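Hsp70/Hsp90 co-chaperone CNS1 (Saccharomyces cerevisiae, PDB 6HFM) is a co-chaperone that binds Hsp90 and Hsp70 and stimulates the ATPase of the Hsp70 Ssa1, the chain here being its C-terminal wheel domain. Local coordinates at residues A[27-32]-A[61-66]; A[36-41]-A[46-51]; A[140-145]-A[150-155]. All coordinates share one frame; numbering follows the deposited sequence.

Overall arrangement
From the N terminus the chain passes helix 4-15 and the short strand 20-21, then enters the loop holding 27-32. Contact 1 closes when 61-66 returns beside that loop. Nested within it, contact 2 is the beta hairpin of strands 36-37 and 47-55. The two touch directly: Glu66 of contact 1 makes a salt bridge with Arg36 of contact 2, and strand 60-68 pairs with strand 47-55. Contact 3 follows in series, where helix 146-155 folds back on strand 139-145. That strand runs parallel to 47-55, so all three contacts reach one mixed sheet, with contacts 2 and 3 on opposite sides of the chain's centre, about 28 Å apart between their own centres.

Contact 1: A[27-32]-A[61-66]; sequences VELLNE and FDFVGE
Leu29 and Phe63 lie opposite each other where a short 3-10 turn, residues 28-30, rests on the strand that runs through Phe61 and Phe63. Their CA atoms are 7.7 Å apart, and no hydrogen bond crosses between the segments. The turn is braced internally instead: Glu28 O accepts from both Asn31 N and the side-chain ND2 of Asn31.

Side chains therefore mainly carry the contact, and the ring of Phe63 is its centre. CG of Phe63 is swung anti to the backbone N (chi1 175°), which sends the ring out to Leu29 and Leu30. Leu29 CB sits over the middle of one face, 4.0 Å from the ring centroid and only 4° off the normal, a clear CH-pi contact. Gly65 N covers the other face, nearer the rim. Because the Leu29 and Phe63 side chains slide past each other in opposite directions, Leu29 CD1 ends 3.7 Å from Phe63 CB. Phe63 CZ also lies 3.6 Å from the backbone carbonyl oxygen O of Leu29. Leu30 meets the ring at its edge, its CD2 lying 3.7 Å from Phe63 CE1. Phe61 is a looser neighbour, with CE1 4.2 Å from Leu29 CD1.

This is a surface contact. Strand 60-68 bonds to strand 47-55 through Asp62 with Ile53 and Val64 with Ala51, and Val27 reaches Leu52, so the loop between strands 20-21 and 36-37 packs against that antiparallel pair.

Contact 2: A[36-41]-A[46-51]; sequences RLEDPM and QLIYPA
Arg36 and Ile48 form the hydrogen-bonded pair of an antiparallel beta hairpin and satisfy each other's main chain. Arg36 N donates to Ile48 O at 3.1 Å, and Ile48 N returns a bond to Arg36 O at 2.8 Å. Beyond the non-hydrogen-bonded pair Leu37-Leu47, Glu38 N continues the pairing to Gln46 O (2.9 Å). Leu47 N is satisfied from outside the hairpin, by Glu69 OE2.

A water accepts from Gln46 N (3.0 Å) and donates to Glu38 OE2 (2.8 Å). The Glu38 and Gln46 side chains run alongside each other, carboxylate and amide planes 76° apart, without bonding; Gln46 OE1 accepts a hydrogen bond from Ser68 OG. With an alanine here the amide is gone, and Ser68 OG would probably lose its acceptor and the Glu38 carboxylate its flanking side chain.

Arg36 CG lies between the backbone N and the carbonyl carbon (chi1 71°) and the chain extends to NE, laying one guanidinium face on Ile48 CD1, 3.8 Å from Arg36 NH2; Glu66 holds NH1. The chemistry is thus split: charged and water-bridged groups gather with Arg36 and Ile48, while the opposite Leu37-Leu47 face is apolar, buried against helix 4-15.

Contact 3: A[140-145]-A[150-155]; sequences KIYIVP and EGWISK
Trp152 lays its indole against Tyr142 and Val144, where helix 146-155 of the wheel domain folds back on strand 139-145, which runs straight into it. CG of Trp152 stands anti to its own N (chi1 180°), carrying the ring system away from the helix to the strand. Val144 CG2 lies over one face of the six-membered ring, 4.0 Å from its centroid and 18° off the normal, a CH-pi contact that brings it to 3.8 Å from Trp152 CE3.

The far end of the indole serves Tyr142: Trp152 CH2 approaches Tyr142 CB at 3.7 Å. The two side chains cross at about a right angle, and their rings meet obliquely, planes at 40°. No hydrogen bond crosses, so helix and strand are joined here by apolar contact.

Further out, Pro56 touches both Val144 and Trp152, while Trp156 meets Tyr142 edge-to-face. The strand itself is fixed in the sheet by backbone bonds of Tyr142 with Phe104 and Val144 with Leu102, which set both side chains against the indole. The phenol end of Tyr142 is pinned as well: Lys140 NZ, which also forms a salt bridge with Glu106, donates to Tyr142 OH at 2.7 Å.

Contact 1: A[27-32]-A[61-66]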
ATOM      1  N   VAL A  27      12.481   2.202  -3.855  1.00 23.68           N
ATOM      2  CA  VAL A  27      12.530   2.743  -5.218  1.00 25.71           C
ATOM      3  C   VAL A  27      12.804   4.249  -5.211  1.00 24.91           C
ATOM      4  O   VAL A  27      12.407   4.961  -4.280  1.00 22.74           O
ATOM      5  CB  VAL A  27      11.258   2.432  -6.057  1.00 28.16           C
ATOM      6  CG1 VAL A  27      11.115   0.933  -6.278  1.00 31.15           C
ATOM      7  CG2 VAL A  27       9.993   3.014  -5.434  1.00 27.29           C
ATOM      8  N   GLU A  28      13.475   4.724  -6.262  1.00 27.53           N
ATOM      9  CA  GLU A  28      13.886   6.131  -6.366  1.00 30.28           C
ATOM     10  C   GLU A  28      12.703   7.110  -6.364  1.00 26.50           C
ATOM     11  O   GLU A  28      12.842   8.248  -5.933  1.00 27.70           O
ATOM     12  CB  GLU A  28      14.768   6.340  -7.607  1.00 37.96           C
ATOM     13  CG  GLU A  28      16.140   5.678  -7.492  1.00 46.74           C
ATOM     14  CD  GLU A  28      16.881   5.536  -8.814  1.00 58.14           C
ATOM     15  OE1 GLU A  28      16.498   6.191  -9.808  1.00 65.36           O
ATOM     16  OE2 GLU A  28      17.860   4.758  -8.857  1.00 65.18           O
ATOM     17  N   LEU A  29      11.532   6.649  -6.805  1.00 24.56           N
ATOM     18  CA  LEU A  29      10.318   7.474  -6.775  1.00 25.33           C
ATOM     19  C   LEU A  29       9.908   7.947  -5.375  1.00 24.19           C
ATOM     20  O   LEU A  29       9.203   8.950  -5.258  1.00 24.38           O
ATOM     21  CB  LEU A  29       9.143   6.730  -7.416  1.00 27.87           C
ATOM     22  CG  LEU A  29       9.249   6.466  -8.921  1.00 30.97           C
ATOM     23  CD1 LEU A  29       8.208   5.446  -9.336  1.00 32.23           C
ATOM     24  CD2 LEU A  29       9.078   7.752  -9.716  1.00 33.23           C
ATOM     25  N   LEU A  30      10.340   7.229  -4.332  1.00 23.81           N
ATOM     26  CA  LEU A  30      10.103   7.627  -2.933  1.00 23.68           C
ATOM     27  C   LEU A  30      11.210   8.493  -2.288  1.00 26.10           C
ATOM     28  O   LEU A  30      11.157   8.734  -1.079  1.00 26.29           O
ATOM     29  CB  LEU A  30       9.922   6.366  -2.070  1.00 23.12           C
ATOM     30  CG  LEU A  30       8.802   5.391  -2.416  1.00 24.19           C
ATOM     31  CD1 LEU A  30       8.925   4.138  -1.566  1.00 25.38           C
ATOM     32  CD2 LEU A  30       7.438   6.032  -2.213  1.00 25.95           C
ATOM     33  N   ASN A  31      12.198   8.965  -3.057  1.00 27.56           N
ATOM     34  CA  ASN A  31      13.386   9.611  -2.457  1.00 29.91           C
ATOM     35  C   ASN A  31      13.087  10.887  -1.647  1.00 30.64           C
ATOM     36  O   ASN A  31      13.802  11.186  -0.683  1.00 29.40           O
ATOM     37  CB  ASN A  31      14.466   9.901  -3.514  1.00 31.62           C
ATOM     38  CG  ASN A  31      14.154  11.127  -4.355  1.00 32.96           C
ATOM     39  OD1 ASN A  31      14.646  12.224  -4.078  1.00 38.77           O
ATOM     40  ND2 ASN A  31      13.321  10.955  -5.369  1.00 36.89           N
ATOM     41  N   GLU A  32      12.043  11.623  -2.037  1.00 32.32           N
ATOM     42  CA  GLU A  32      11.680  12.883  -1.367  1.00 33.99           C
ATOM     43  C   GLU A  32      10.967  12.675  -0.022  1.00 29.86           C
ATOM     44  O   GLU A  32      10.935  13.590   0.804  1.00 29.94           O
ATOM     45  CB  GLU A  32      10.831  13.768  -2.291  1.00 39.22           C
ATOM     46  CG  GLU A  32      11.533  14.149  -3.593  1.00 45.09           C
ATOM     47  CD  GLU A  32      10.631  14.886  -4.568  1.00 51.21           C
ATOM     48  OE1 GLU A  32       9.512  14.397  -4.843  1.00 57.67           O
ATOM     49  OE2 GLU A  32      11.047  15.952  -5.073  1.00 58.73           O
ATOM     50  N   PHE A  61       4.286  -2.108 -12.120  1.00 24.36           N
ATOM     51  CA  PHE A  61       3.786  -1.388 -10.952  1.00 23.51           C
ATOM     52  C   PHE A  61       3.439   0.055 -11.300  1.00 23.67           C
ATOM     53  O   PHE A  61       3.932   0.602 -12.293  1.00 24.46           O
ATOM     54  CB  PHE A  61       4.767  -1.475  -9.759  1.00 24.94           C
ATOM     55  CG  PHE A  61       5.990  -0.600  -9.878  1.00 24.96           C
ATOM     56  CD1 PHE A  61       6.093   0.582  -9.145  1.00 26.14           C
ATOM     57  CD2 PHE A  61       7.059  -0.979 -10.685  1.00 27.17           C
ATOM     58  CE1 PHE A  61       7.227   1.384  -9.236  1.00 27.71           C
ATOM     59  CE2 PHE A  61       8.196  -0.181 -10.780  1.00 28.48           C
ATOM     60  CZ  PHE A  61       8.280   0.999 -10.053  1.00 29.01           C
ATOM     61  N   ASP A  62       2.563   0.642 -10.489  1.00 22.27           N
ATOM     62  CA  ASP A  62       2.203   2.053 -10.588  1.00 22.42           C
ATOM     63  C   ASP A  62       2.685   2.782  -9.344  1.00 21.46           C
ATOM     64  O   ASP A  62       2.876   2.175  -8.285  1.00 20.82           O
ATOM     65  CB  ASP A  62       0.684   2.235 -10.680  1.00 24.47           C
ATOM     66  CG  ASP A  62       0.085   1.728 -11.975  1.00 26.57           C
ATOM     67  OD1 ASP A  62       0.793   1.593 -12.990  1.00 31.78           O
ATOM     68  OD2 ASP A  62      -1.138   1.471 -11.972  1.00 29.46           O
ATOM     69  N   PHE A  63       2.870   4.088  -9.489  1.00 20.96           N
ATOM     70  CA  PHE A  63       3.191   4.976  -8.384  1.00 21.31           C
ATOM     71  C   PHE A  63       2.172   6.111  -8.347  1.00 21.85           C
ATOM     72  O   PHE A  63       1.949   6.781  -9.356  1.00 23.76           O
ATOM     73  CB  PHE A  63       4.598   5.543  -8.548  1.00 22.99           C
ATOM     74  CG  PHE A  63       4.965   6.563  -7.506  1.00 24.82           C
ATOM     75  CD1 PHE A  63       5.189   6.174  -6.196  1.00 25.91           C
ATOM     76  CD2 PHE A  63       5.072   7.917  -7.832  1.00 26.51           C
ATOM     77  CE1 PHE A  63       5.521   7.107  -5.224  1.00 27.18           C
ATOM     78  CE2 PHE A  63       5.411   8.853  -6.866  1.00 27.50           C
ATOM     79  CZ  PHE A  63       5.632   8.446  -5.560  1.00 26.62           C
ATOM     80  N   VAL A  64       1.558   6.314  -7.183  1.00 20.49           N
ATOM     81  CA  VAL A  64       0.618   7.411  -6.963  1.00 21.14           C
ATOM     82  C   VAL A  64       1.214   8.272  -5.855  1.00 20.51           C
ATOM     83  O   VAL A  64       1.389   7.803  -4.734  1.00 21.84           O
ATOM     84  CB  VAL A  64      -0.780   6.877  -6.581  1.00 22.57           C
ATOM     85  CG1 VAL A  64      -1.756   8.017  -6.321  1.00 22.63           C
ATOM     86  CG2 VAL A  64      -1.318   5.979  -7.690  1.00 23.28           C
ATOM     87  N   GLY A  65       1.534   9.525  -6.178  1.00 21.05           N
ATOM     88  CA  GLY A  65       2.258  10.397  -5.259  1.00 21.65           C
ATOM     89  C   GLY A  65       1.529  10.753  -3.979  1.00 21.17           C
ATOM     90  O   GLY A  65       2.173  10.911  -2.936  1.00 22.25           O
ATOM     91  N   GLU A  66       0.203  10.888  -4.062  1.00 22.32           N
ATOM     92  CA  GLU A  66      -0.642  11.285  -2.925  1.00 22.99           C
ATOM     93  C   GLU A  66      -1.930  10.465  -2.863  1.00 22.53           C
ATOM     94  O   GLU A  66      -2.738  10.482  -3.798  1.00 25.47           O
ATOM     95  CB  GLU A  66      -1.005  12.767  -3.028  1.00 24.77           C
ATOM     96  CG  GLU A  66       0.181  13.702  -2.884  1.00 27.98           C
ATOM     97  CD  GLU A  66      -0.212  15.167  -2.859  1.00 33.99           C
ATOM     98  OE1 GLU A  66      -1.360  15.505  -3.227  1.00 39.84           O
ATOM     99  OE2 GLU A  66       0.636  15.987  -2.450  1.00 38.37           O
TER

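Contact 2: A[36-41]-A[46-51]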
ATOM      1  N   ARG A  36       2.458  13.752   4.746  1.00 20.70           N
ATOM      2  CA  ARG A  36       2.048  14.974   5.451  1.00 21.46           C
ATOM      3  C   ARG A  36       0.590  14.948   5.886  1.00 20.36           C
ATOM      4  O   ARG A  36      -0.223  14.224   5.313  1.00 19.18           O
ATOM      5  CB  ARG A  36       2.281  16.204   4.559  1.00 23.77           C
ATOM      6  CG  ARG A  36       1.326  16.334   3.382  1.00 26.44           C
ATOM      7  CD  ARG A  36       1.707  17.509   2.490  1.00 31.16           C
ATOM      8  NE  ARG A  36       0.538  18.070   1.812  1.00 36.16           N
ATOM      9  CZ  ARG A  36      -0.092  17.512   0.778  1.00 38.61           C
ATOM     10  NH1 ARG A  36       0.313  16.351   0.267  1.00 43.33           N
ATOM     11  NH2 ARG A  36      -1.148  18.122   0.246  1.00 39.60           N
ATOM     12  N   LEU A  37       0.291  15.754   6.902  1.00 20.26           N
ATOM     13  CA  LEU A  37      -1.081  16.130   7.237  1.00 19.86           C
ATOM     14  C   LEU A  37      -1.507  17.247   6.296  1.00 21.45           C
ATOM     15  O   LEU A  37      -0.733  18.178   6.052  1.00 21.32           O
ATOM     16  CB  LEU A  37      -1.164  16.621   8.684  1.00 20.15           C
ATOM     17  CG  LEU A  37      -0.905  15.562   9.760  1.00 19.67           C
ATOM     18  CD1 LEU A  37      -0.597  16.211  11.106  1.00 20.35           C
ATOM     19  CD2 LEU A  37      -2.090  14.616   9.877  1.00 20.12           C
ATOM     20  N   GLU A  38      -2.736  17.161   5.788  1.00 21.82           N
ATOM     21  CA  GLU A  38      -3.266  18.171   4.860  1.00 24.27           C
ATOM     22  C   GLU A  38      -3.172  19.572   5.463  1.00 23.01           C
ATOM     23  O   GLU A  38      -2.781  20.518   4.780  1.00 24.45           O
ATOM     24  CB  GLU A  38      -4.703  17.842   4.456  1.00 29.34           C
ATOM     25  CG  GLU A  38      -5.195  18.636   3.259  1.00 34.37           C
ATOM     26  CD  GLU A  38      -6.446  18.057   2.621  1.00 40.50           C
ATOM     27  OE1 GLU A  38      -6.682  18.365   1.431  1.00 46.51           O
ATOM     28  OE2 GLU A  38      -7.199  17.308   3.294  1.00 41.10           O
ATOM     29  N   ASP A  39      -3.506  19.684   6.750  1.00 22.06           N
ATOM     30  CA  ASP A  39      -3.279  20.901   7.531  1.00 22.79           C
ATOM     31  C   ASP A  39      -2.175  20.571   8.533  1.00 23.08           C
ATOM     32  O   ASP A  39      -2.430  19.842   9.488  1.00 21.29           O
ATOM     33  CB  ASP A  39      -4.562  21.324   8.253  1.00 23.97           C
ATOM     34  CG  ASP A  39      -5.633  21.836   7.303  1.00 27.74           C
ATOM     35  OD1 ASP A  39      -6.753  22.130   7.776  1.00 28.43           O
ATOM     36  OD2 ASP A  39      -5.366  21.949   6.083  1.00 28.18           O
ATOM     37  N   PRO A  40      -0.946  21.086   8.319  1.00 24.34           N
ATOM     38  CA  PRO A  40       0.207  20.588   9.101  1.00 24.97           C
ATOM     39  C   PRO A  40       0.126  20.730  10.627  1.00 25.79           C
ATOM     40  O   PRO A  40       0.780  19.965  11.333  1.00 26.69           O
ATOM     41  CB  PRO A  40       1.382  21.416   8.568  1.00 27.57           C
ATOM     42  CG  PRO A  40       0.954  21.896   7.239  1.00 29.13           C
ATOM     43  CD  PRO A  40      -0.525  22.088   7.322  1.00 26.98           C
ATOM     44  N   MET A  41      -0.655  21.689  11.124  1.00 26.85           N
ATOM     45  CA  MET A  41      -0.821  21.882  12.573  1.00 29.54           C
ATOM     46  C   MET A  41      -2.141  21.335  13.137  1.00 27.11           C
ATOM     47  O   MET A  41      -2.519  21.676  14.258  1.00 27.86           O
ATOM     48  CB  MET A  41      -0.641  23.369  12.921  1.00 34.91           C
ATOM     49  CG  MET A  41       0.776  23.865  12.691  1.00 40.34           C
ATOM     50  SD  MET A  41       1.965  23.038  13.769  1.00 50.28           S
ATOM     51  CE  MET A  41       3.132  22.455  12.556  1.00 53.12           C
ATOM     52  N   GLN A  46      -6.561  15.172   7.125  1.00 21.20           N
ATOM     53  CA  GLN A  46      -6.260  13.930   6.415  1.00 21.20           C
ATOM     54  C   GLN A  46      -4.757  13.733   6.259  1.00 18.66           C
ATOM     55  O   GLN A  46      -4.059  14.605   5.746  1.00 18.58           O
ATOM     56  CB  GLN A  46      -6.937  13.902   5.045  1.00 23.45           C
ATOM     57  CG  GLN A  46      -8.453  13.897   5.126  1.00 26.47           C
ATOM     58  CD  GLN A  46      -9.122  14.070   3.776  1.00 29.49           C
ATOM     59  OE1 GLN A  46      -8.707  13.477   2.776  1.00 27.19           O
ATOM     60  NE2 GLN A  46     -10.180  14.881   3.743  1.00 32.07           N
ATOM     61  N   LEU A  47      -4.271  12.595   6.746  1.00 17.01           N
ATOM     62  CA  LEU A  47      -2.917  12.130   6.466  1.00 16.71           C
ATOM     63  C   LEU A  47      -2.839  11.665   5.013  1.00 16.94           C
ATOM     64  O   LEU A  47      -3.691  10.908   4.549  1.00 18.41           O
ATOM     65  CB  LEU A  47      -2.542  10.994   7.414  1.00 16.62           C
ATOM     66  CG  LEU A  47      -1.109  10.462   7.348  1.00 17.25           C
ATOM     67  CD1 LEU A  47      -0.078  11.535   7.665  1.00 18.41           C
ATOM     68  CD2 LEU A  47      -0.941   9.274   8.285  1.00 17.41           C
ATOM     69  N   ILE A  48      -1.811  12.132   4.308  1.00 16.41           N
ATOM     70  CA  ILE A  48      -1.627  11.864   2.880  1.00 16.76           C
ATOM     71  C   ILE A  48      -0.263  11.190   2.704  1.00 17.07           C
ATOM     72  O   ILE A  48       0.753  11.735   3.145  1.00 19.15           O
ATOM     73  CB  ILE A  48      -1.677  13.172   2.067  1.00 17.85           C
ATOM     74  CG1 ILE A  48      -3.048  13.845   2.219  1.00 20.05           C
ATOM     75  CG2 ILE A  48      -1.411  12.909   0.592  1.00 18.28           C
ATOM     76  CD1 ILE A  48      -3.070  15.309   1.837  1.00 22.84           C
ATOM     77  N   TYR A  49      -0.248  10.022   2.058  1.00 17.51           N
ATOM     78  CA  TYR A  49       0.999   9.280   1.802  1.00 16.60           C
ATOM     79  C   TYR A  49       1.048   8.771   0.359  1.00 17.13           C
ATOM     80  O   TYR A  49       0.004   8.626  -0.276  1.00 17.50           O
ATOM     81  CB  TYR A  49       1.209   8.118   2.791  1.00 17.70           C
ATOM     82  CG  TYR A  49      -0.027   7.541   3.469  1.00 17.40           C
ATOM     83  CD1 TYR A  49      -1.074   7.011   2.728  1.00 17.88           C
ATOM     84  CD2 TYR A  49      -0.123   7.489   4.870  1.00 18.18           C
ATOM     85  CE1 TYR A  49      -2.200   6.481   3.345  1.00 18.01           C
ATOM     86  CE2 TYR A  49      -1.239   6.952   5.493  1.00 18.56           C
ATOM     87  CZ  TYR A  49      -2.277   6.450   4.728  1.00 18.47           C
ATOM     88  OH  TYR A  49      -3.384   5.908   5.342  1.00 20.32           O
ATOM     89  N   PRO A  50       2.260   8.491  -0.158  1.00 17.08           N
ATOM     90  CA  PRO A  50       2.353   7.892  -1.481  1.00 16.94           C
ATOM     91  C   PRO A  50       1.931   6.424  -1.459  1.00 16.41           C
ATOM     92  O   PRO A  50       1.826   5.818  -0.387  1.00 16.70           O
ATOM     93  CB  PRO A  50       3.850   8.018  -1.827  1.00 18.36           C
ATOM     94  CG  PRO A  50       4.489   8.754  -0.694  1.00 19.01           C
ATOM     95  CD  PRO A  50       3.583   8.563   0.475  1.00 18.49           C
ATOM     96  N   ALA A  51       1.713   5.863  -2.646  1.00 16.40           N
ATOM     97  CA  ALA A  51       1.396   4.443  -2.803  1.00 17.13           C
ATOM     98  C   ALA A  51       2.165   3.804  -3.950  1.00 16.86           C
ATOM     99  O   ALA A  51       2.243   4.366  -5.053  1.00 18.31           O
ATOM    100  CB  ALA A  51      -0.096   4.251  -3.017  1.00 18.06           C
TER
HETATM  101  O   HOH W   1      -8.027  17.491   5.940  1.00 25.90           O

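Contact 3: A[140-145]-A[150-155]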
ATOM      1  N   LYS A 140       2.060   0.116   0.262  1.00 16.44           N
ATOM      2  CA  LYS A 140       2.456  -0.889  -0.725  1.00 16.73           C
ATOM      3  C   LYS A 140       1.320  -1.905  -0.815  1.00 17.11           C
ATOM      4  O   LYS A 140       0.974  -2.539   0.181  1.00 17.81           O
ATOM      5  CB  LYS A 140       3.772  -1.564  -0.325  1.00 17.90           C
ATOM      6  CG  LYS A 140       4.251  -2.642  -1.295  1.00 20.16           C
ATOM      7  CD  LYS A 140       5.703  -3.050  -1.056  1.00 21.12           C
ATOM      8  CE  LYS A 140       5.962  -3.643   0.327  1.00 21.82           C
ATOM      9  NZ  LYS A 140       5.241  -4.910   0.660  1.00 20.67           N
ATOM     10  N   ILE A 141       0.721  -2.021  -1.997  1.00 16.99           N
ATOM     11  CA  ILE A 141      -0.385  -2.960  -2.225  1.00 16.11           C
ATOM     12  C   ILE A 141      -0.059  -3.829  -3.436  1.00 16.42           C
ATOM     13  O   ILE A 141       0.701  -3.418  -4.325  1.00 17.54           O
ATOM     14  CB  ILE A 141      -1.767  -2.248  -2.365  1.00 17.37           C
ATOM     15  CG1 ILE A 141      -1.913  -1.488  -3.684  1.00 18.03           C
ATOM     16  CG2 ILE A 141      -2.000  -1.309  -1.187  1.00 17.60           C
ATOM     17  CD1 ILE A 141      -3.334  -1.043  -3.971  1.00 18.60           C
ATOM     18  N   TYR A 142      -0.630  -5.031  -3.441  1.00 16.21           N
ATOM     19  CA  TYR A 142      -0.484  -5.984  -4.536  1.00 16.35           C
ATOM     20  C   TYR A 142      -1.861  -6.238  -5.126  1.00 17.91           C
ATOM     21  O   TYR A 142      -2.768  -6.670  -4.418  1.00 19.09           O
ATOM     22  CB  TYR A 142       0.133  -7.303  -4.032  1.00 16.82           C
ATOM     23  CG  TYR A 142       1.488  -7.125  -3.373  1.00 17.06           C
ATOM     24  CD1 TYR A 142       2.666  -7.220  -4.110  1.00 17.67           C
ATOM     25  CD2 TYR A 142       1.588  -6.819  -2.012  1.00 17.37           C
ATOM     26  CE1 TYR A 142       3.913  -7.034  -3.514  1.00 17.63           C
ATOM     27  CE2 TYR A 142       2.824  -6.639  -1.404  1.00 18.75           C
ATOM     28  CZ  TYR A 142       3.982  -6.739  -2.155  1.00 18.69           C
ATOM     29  OH  TYR A 142       5.199  -6.547  -1.541  1.00 21.18           O
ATOM     30  N   ILE A 143      -2.017  -5.966  -6.422  1.00 17.99           N
ATOM     31  CA  ILE A 143      -3.278  -6.215  -7.122  1.00 18.39           C
ATOM     32  C   ILE A 143      -3.097  -7.479  -7.959  1.00 18.56           C
ATOM     33  O   ILE A 143      -2.248  -7.525  -8.853  1.00 19.49           O
ATOM     34  CB  ILE A 143      -3.710  -4.983  -7.953  1.00 19.83           C
ATOM     35  CG1 ILE A 143      -4.114  -3.853  -6.994  1.00 20.65           C
ATOM     36  CG2 ILE A 143      -4.865  -5.330  -8.888  1.00 20.54           C
ATOM     37  CD1 ILE A 143      -4.513  -2.544  -7.649  1.00 21.47           C
ATOM     38  N   VAL A 144      -3.869  -8.516  -7.626  1.00 18.74           N
ATOM     39  CA  VAL A 144      -3.741  -9.843  -8.253  1.00 19.57           C
ATOM     40  C   VAL A 144      -5.130 -10.389  -8.595  1.00 19.34           C
ATOM     41  O   VAL A 144      -5.999 -10.422  -7.738  1.00 19.63           O
ATOM     42  CB  VAL A 144      -3.027 -10.842  -7.308  1.00 19.99           C
ATOM     43  CG1 VAL A 144      -2.836 -12.198  -7.985  1.00 21.00           C
ATOM     44  CG2 VAL A 144      -1.673 -10.291  -6.874  1.00 19.94           C
ATOM     45  N   PRO A 145      -5.342 -10.846  -9.843  1.00 20.80           N
ATOM     46  CA  PRO A 145      -6.646 -11.449 -10.141  1.00 21.64           C
ATOM     47  C   PRO A 145      -7.022 -12.565  -9.169  1.00 20.94           C
ATOM     48  O   PRO A 145      -6.157 -13.357  -8.787  1.00 21.17           O
ATOM     49  CB  PRO A 145      -6.452 -12.015 -11.548  1.00 22.40           C
ATOM     50  CG  PRO A 145      -5.415 -11.137 -12.155  1.00 23.49           C
ATOM     51  CD  PRO A 145      -4.478 -10.790 -11.035  1.00 22.75           C
ATOM     52  N   GLU A 150      -4.458 -17.732  -5.449  1.00 24.21           N
ATOM     53  CA  GLU A 150      -4.003 -18.917  -4.695  1.00 27.43           C
ATOM     54  C   GLU A 150      -2.584 -19.336  -5.085  1.00 26.05           C
ATOM     55  O   GLU A 150      -1.752 -19.611  -4.214  1.00 26.77           O
ATOM     56  CB  GLU A 150      -5.002 -20.074  -4.823  1.00 32.53           C
ATOM     57  CG  GLU A 150      -6.200 -19.913  -3.887  1.00 39.87           C
ATOM     58  CD  GLU A 150      -7.503 -20.478  -4.430  1.00 47.84           C
ATOM     59  OE1 GLU A 150      -8.567 -19.910  -4.097  1.00 55.95           O
ATOM     60  OE2 GLU A 150      -7.477 -21.481  -5.180  1.00 56.37           O
ATOM     61  N   GLY A 151      -2.304 -19.343  -6.387  1.00 24.66           N
ATOM     62  CA  GLY A 151      -0.965 -19.629  -6.897  1.00 25.66           C
ATOM     63  C   GLY A 151       0.081 -18.599  -6.495  1.00 24.57           C
ATOM     64  O   GLY A 151       1.205 -18.953  -6.115  1.00 25.81           O
ATOM     65  N   TRP A 152      -0.284 -17.324  -6.566  1.00 23.05           N
ATOM     66  CA  TRP A 152       0.628 -16.247  -6.183  1.00 22.33           C
ATOM     67  C   TRP A 152       0.947 -16.266  -4.679  1.00 21.71           C
ATOM     68  O   TRP A 152       2.105 -16.095  -4.293  1.00 22.66           O
ATOM     69  CB  TRP A 152       0.076 -14.877  -6.610  1.00 23.28           C
ATOM     70  CG  TRP A 152       0.990 -13.756  -6.225  1.00 22.75           C
ATOM     71  CD1 TRP A 152       2.193 -13.448  -6.786  1.00 23.37           C
ATOM     72  CD2 TRP A 152       0.798 -12.832  -5.152  1.00 21.83           C
ATOM     73  NE1 TRP A 152       2.760 -12.378  -6.141  1.00 23.08           N
ATOM     74  CE2 TRP A 152       1.924 -11.976  -5.132  1.00 22.87           C
ATOM     75  CE3 TRP A 152      -0.221 -12.637  -4.208  1.00 22.53           C
ATOM     76  CZ2 TRP A 152       2.060 -10.936  -4.204  1.00 21.81           C
ATOM     77  CZ3 TRP A 152      -0.090 -11.599  -3.291  1.00 22.37           C
ATOM     78  CH2 TRP A 152       1.047 -10.765  -3.296  1.00 22.83           C
ATOM     79  N   ILE A 153      -0.068 -16.493  -3.846  1.00 21.55           N
ATOM     80  CA  ILE A 153       0.130 -16.619  -2.390  1.00 21.84           C
ATOM     81  C   ILE A 153       1.045 -17.808  -2.063  1.00 22.75           C
ATOM     82  O   ILE A 153       1.896 -17.712  -1.177  1.00 21.46           O
ATOM     83  CB  ILE A 153      -1.222 -16.722  -1.641  1.00 23.13           C
ATOM     84  CG1 ILE A 153      -1.961 -15.383  -1.722  1.00 25.52           C
ATOM     85  CG2 ILE A 153      -1.029 -17.096  -0.169  1.00 23.50           C
ATOM     86  CD1 ILE A 153      -3.437 -15.499  -1.443  1.00 28.53           C
ATOM     87  N   SER A 154       0.879 -18.912  -2.788  1.00 23.81           N
ATOM     88  CA  SER A 154       1.727 -20.095  -2.604  1.00 25.55           C
ATOM     89  C   SER A 154       3.216 -19.825  -2.863  1.00 26.90           C
ATOM     90  O   SER A 154       4.074 -20.418  -2.200  1.00 30.56           O
ATOM     91  CB  SER A 154       1.248 -21.238  -3.505  1.00 27.52           C
ATOM     92  OG  SER A 154       1.965 -22.426  -3.233  1.00 33.78           O
ATOM     93  N   LYS A 155       3.509 -18.939  -3.819  1.00 26.23           N
ATOM     94  CA  LYS A 155       4.882 -18.575  -4.189  1.00 28.90           C
ATOM     95  C   LYS A 155       5.504 -17.479  -3.305  1.00 26.34           C
ATOM     96  O   LYS A 155       6.719 -17.296  -3.336  1.00 26.19           O
ATOM     97  CB  LYS A 155       4.939 -18.096  -5.646  1.00 33.81           C
ATOM     98  CG  LYS A 155       4.395 -19.055  -6.692  1.00 39.78           C
ATOM     99  CD  LYS A 155       5.337 -20.198  -7.013  1.00 44.85           C
ATOM    100  CE  LYS A 155       4.999 -20.792  -8.373  1.00 49.75           C
ATOM    101  NZ  LYS A 155       5.605 -22.135  -8.565  1.00 53.41           N
TER